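PDB 6XQK: cAMP-dependent protein kinase regulatory subunit from Saccharomyces cerevisiae, which binds and inhibits the catalytic subunit of protein kinase A until cAMP releases it, and self-associates through its N-terminal dimerization/docking domain. Local coordinates for the interface of chains A and B. Coordinates in Å, arbitrary orientation; residue numbers count along the deposited sequence, not the author numbering. Chains: chain A/B, cAMP-dependent protein kinase regulatory subunit.

The interface of chains A and B. Residues chain A 14, 17-18, 29, 37; chain B 10, 14, 17-18, 37.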
ATOM      1  N   LEU A  14     -10.399  -4.122 -13.525  1.00 22.88           N
ATOM      2  CA  LEU A  14      -9.230  -4.377 -14.353  1.00 23.30           C
ATOM      3  C   LEU A  14      -9.231  -3.445 -15.562  1.00 23.15           C
ATOM      4  O   LEU A  14      -8.186  -2.921 -15.919  1.00 23.61           O
ATOM      5  CB  LEU A  14      -9.190  -5.843 -14.788  1.00 23.76           C
ATOM      6  CG  LEU A  14      -7.973  -6.259 -15.571  1.00 25.27           C
ATOM      7  CD1 LEU A  14      -6.708  -6.088 -14.762  1.00 25.51           C
ATOM      8  CD2 LEU A  14      -8.097  -7.694 -16.030  1.00 25.46           C
ATOM      9  N   PHE A  17      -8.177   0.032 -14.425  1.00 22.61           N
ATOM     10  CA  PHE A  17      -6.737   0.028 -14.177  1.00 24.32           C
ATOM     11  C   PHE A  17      -5.962   0.067 -15.491  1.00 26.09           C
ATOM     12  O   PHE A  17      -5.100   0.917 -15.654  1.00 26.82           O
ATOM     13  CB  PHE A  17      -6.341  -1.181 -13.339  1.00 24.32           C
ATOM     14  CG  PHE A  17      -4.857  -1.382 -13.212  1.00 25.29           C
ATOM     15  CD1 PHE A  17      -4.065  -0.438 -12.587  1.00 26.38           C
ATOM     16  CD2 PHE A  17      -4.261  -2.552 -13.655  1.00 26.35           C
ATOM     17  CE1 PHE A  17      -2.699  -0.643 -12.432  1.00 27.18           C
ATOM     18  CE2 PHE A  17      -2.902  -2.755 -13.503  1.00 27.27           C
ATOM     19  CZ  PHE A  17      -2.126  -1.791 -12.903  1.00 27.01           C
ATOM     20  N   GLN A  18      -6.310  -0.792 -16.455  1.00 26.82           N
ATOM     21  CA  GLN A  18      -5.658  -0.815 -17.760  1.00 27.47           C
ATOM     22  C   GLN A  18      -5.794   0.533 -18.478  1.00 26.06           C
ATOM     23  O   GLN A  18      -4.858   0.953 -19.160  1.00 24.95           O
ATOM     24  CB  GLN A  18      -6.234  -1.935 -18.629  1.00 30.59           C
ATOM     25  CG  GLN A  18      -5.753  -3.305 -18.229  1.00 36.39           C
ATOM     26  CD  GLN A  18      -6.474  -4.408 -18.978  1.00 45.09           C
ATOM     27  OE1 GLN A  18      -6.659  -5.507 -18.457  1.00 47.79           O
ATOM     28  NE2 GLN A  18      -6.888  -4.171 -20.223  1.00 47.61           N
ATOM     29  N   PHE A  29       6.014   1.620 -13.291  1.00 26.51           N
ATOM     30  CA  PHE A  29       4.775   0.845 -13.342  1.00 26.52           C
ATOM     31  C   PHE A  29       4.346   0.325 -11.975  1.00 25.16           C
ATOM     32  O   PHE A  29       3.196   0.512 -11.619  1.00 26.30           O
ATOM     33  CB  PHE A  29       4.898  -0.318 -14.369  1.00 27.06           C
ATOM     34  CG  PHE A  29       3.631  -1.129 -14.545  1.00 27.89           C
ATOM     35  CD1 PHE A  29       3.352  -2.200 -13.711  1.00 28.83           C
ATOM     36  CD2 PHE A  29       2.714  -0.808 -15.527  1.00 28.33           C
ATOM     37  CE1 PHE A  29       2.170  -2.919 -13.840  1.00 29.39           C
ATOM     38  CE2 PHE A  29       1.542  -1.545 -15.669  1.00 29.07           C
ATOM     39  CZ  PHE A  29       1.274  -2.594 -14.822  1.00 28.95           C
ATOM     40  N   PHE A  37      -4.126   1.179  -6.645  1.00 16.84           N
ATOM     41  CA  PHE A  37      -4.919   0.211  -5.895  1.00 16.22           C
ATOM     42  C   PHE A  37      -5.097   0.585  -4.438  1.00 16.77           C
ATOM     43  O   PHE A  37      -6.187   0.385  -3.879  1.00 17.12           O
ATOM     44  CB  PHE A  37      -4.364  -1.197  -6.074  1.00 15.11           C
ATOM     45  CG  PHE A  37      -4.764  -1.729  -7.433  1.00 14.95           C
ATOM     46  CD1 PHE A  37      -6.105  -1.905  -7.765  1.00 15.40           C
ATOM     47  CD2 PHE A  37      -3.817  -1.990  -8.395  1.00 15.08           C
ATOM     48  CE1 PHE A  37      -6.475  -2.378  -9.016  1.00 15.86           C
ATOM     49  CE2 PHE A  37      -4.195  -2.460  -9.652  1.00 16.07           C
ATOM     50  CZ  PHE A  37      -5.520  -2.636  -9.955  1.00 15.79           C
TER
ATOM     51  N   SER B  10       6.754  -2.637 -18.667  1.00 41.39           N
ATOM     52  CA  SER B  10       5.373  -2.373 -18.276  1.00 40.92           C
ATOM     53  C   SER B  10       4.461  -3.485 -18.759  1.00 40.09           C
ATOM     54  O   SER B  10       3.601  -3.942 -18.003  1.00 39.97           O
ATOM     55  CB  SER B  10       4.905  -1.029 -18.832  1.00 42.23           C
ATOM     56  OG  SER B  10       5.698   0.025 -18.312  1.00 44.92           O
ATOM     57  N   LEU B  14       2.378  -5.971 -16.321  1.00 33.57           N
ATOM     58  CA  LEU B  14       0.941  -6.024 -16.488  1.00 32.42           C
ATOM     59  C   LEU B  14       0.518  -7.478 -16.790  1.00 31.58           C
ATOM     60  O   LEU B  14      -0.480  -7.955 -16.255  1.00 31.58           O
ATOM     61  CB  LEU B  14       0.515  -5.068 -17.606  1.00 32.27           C
ATOM     62  CG  LEU B  14      -0.979  -5.038 -17.899  1.00 33.44           C
ATOM     63  CD1 LEU B  14      -1.777  -4.570 -16.675  1.00 34.27           C
ATOM     64  CD2 LEU B  14      -1.278  -4.203 -19.117  1.00 33.36           C
ATOM     65  N   PHE B  17       0.622  -9.508 -13.553  1.00 25.66           N
ATOM     66  CA  PHE B  17      -0.524  -9.145 -12.736  1.00 25.13           C
ATOM     67  C   PHE B  17      -1.786  -9.815 -13.267  1.00 25.48           C
ATOM     68  O   PHE B  17      -2.468 -10.486 -12.500  1.00 25.29           O
ATOM     69  CB  PHE B  17      -0.676  -7.622 -12.666  1.00 24.75           C
ATOM     70  CG  PHE B  17      -1.949  -7.162 -12.000  1.00 25.30           C
ATOM     71  CD1 PHE B  17      -2.217  -7.481 -10.674  1.00 25.71           C
ATOM     72  CD2 PHE B  17      -2.871  -6.396 -12.690  1.00 25.95           C
ATOM     73  CE1 PHE B  17      -3.379  -7.042 -10.058  1.00 26.67           C
ATOM     74  CE2 PHE B  17      -4.042  -5.972 -12.074  1.00 26.66           C
ATOM     75  CZ  PHE B  17      -4.284  -6.289 -10.765  1.00 26.52           C
ATOM     76  N   GLN B  18      -2.053  -9.710 -14.578  1.00 25.97           N
ATOM     77  CA  GLN B  18      -3.217 -10.335 -15.197  1.00 27.10           C
ATOM     78  C   GLN B  18      -3.201 -11.847 -15.008  1.00 27.64           C
ATOM     79  O   GLN B  18      -4.265 -12.432 -14.807  1.00 28.49           O
ATOM     80  CB  GLN B  18      -3.297 -10.005 -16.686  1.00 29.15           C
ATOM     81  CG  GLN B  18      -3.705  -8.578 -16.963  1.00 33.43           C
ATOM     82  CD  GLN B  18      -3.599  -8.216 -18.431  1.00 37.17           C
ATOM     83  OE1 GLN B  18      -2.890  -8.848 -19.223  1.00 37.80           O
ATOM     84  NE2 GLN B  18      -4.293  -7.163 -18.814  1.00 37.99           N
ATOM     85  N   PHE B  37       0.765  -5.541  -5.612  1.00 15.15           N
ATOM     86  CA  PHE B  37       1.664  -4.466  -5.996  1.00 15.49           C
ATOM     87  C   PHE B  37       2.538  -4.001  -4.843  1.00 15.59           C
ATOM     88  O   PHE B  37       3.715  -3.681  -5.062  1.00 17.21           O
ATOM     89  CB  PHE B  37       0.907  -3.313  -6.666  1.00 15.29           C
ATOM     90  CG  PHE B  37       0.544  -3.676  -8.079  1.00 16.33           C
ATOM     91  CD1 PHE B  37       1.530  -3.953  -9.011  1.00 17.74           C
ATOM     92  CD2 PHE B  37      -0.783  -3.823  -8.462  1.00 16.77           C
ATOM     93  CE1 PHE B  37       1.200  -4.301 -10.319  1.00 18.39           C
ATOM     94  CE2 PHE B  37      -1.111  -4.171  -9.766  1.00 17.52           C
ATOM     95  CZ  PHE B  37      -0.114  -4.410 -10.689  1.00 17.68           C
TER
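A:Phe17 and B:Phe17 meet close to the two-fold axis of the dimerization/docking (D/D) domain, where helix 8-24 of one chain faces helix 8-24 of the other. Their ring centroids lie 5.4 Å apart with planes 80° to each other, an edge-to-face pair, and the nearest approach is A:Phe17 CE2 to B:Phe17 CE2 at 3.7 Å. In both copies CG is anti to the backbone N, which swings the ring out of its own helix toward its twin.

Helices 29-49 of chain A and 29-48 of chain B add further aromatic contacts. A:Phe37 and B:Phe37 touch along their CD2-CE2 sides, with A:Phe37 CE2 3.5 Å from B:Phe37 CE2. Tip to tip, A:Phe37 CZ reaches B:Phe17 CZ at 3.9 Å, and the exchanged pair does the same. A:Phe29 also brings CE1 against B:Phe37 CE1. A:Phe37 CE2 stands 3.5 Å above the A:Phe17 ring, over its centre, and B:Phe37 covers B:Phe17 likewise; each of these Phe17 rings thus has its own chain's Phe37 against one face.

Contacts of aromatic rings with aliphatic and backbone atoms border this centre. A:Leu14 sends CD1 to within 3.8 Å of B:Phe17 CE2, the two side chains passing in opposite directions. A:Phe29, at the start of helix 29-49, crosses B:Leu14 at about a right angle, its CZ lying 3.8 Å from B:Leu14 CB. Nearer its attachment to CB, the ring's CD2 meets B:Ser10 CB, while the backbone O of B:Ser10 sits above one face, offset toward the rim. A:Phe29 thus spans a helical turn of the partner, from B:Ser10 to B:Leu14. These mostly apolar contacts between helices fit the D/D helical-bundle dimer of the PKA regulatory subunit family.

The polar contribution in this patch is weak. The A:Gln18 and B:Gln18 side chains, both extended beyond CG, cross at about a right angle with amide planes 66° apart. B:Gln18 NE2 donates to A:Gln18 OE1 over 2.9 Å, but the bond is bent, with 130° at the hydrogen.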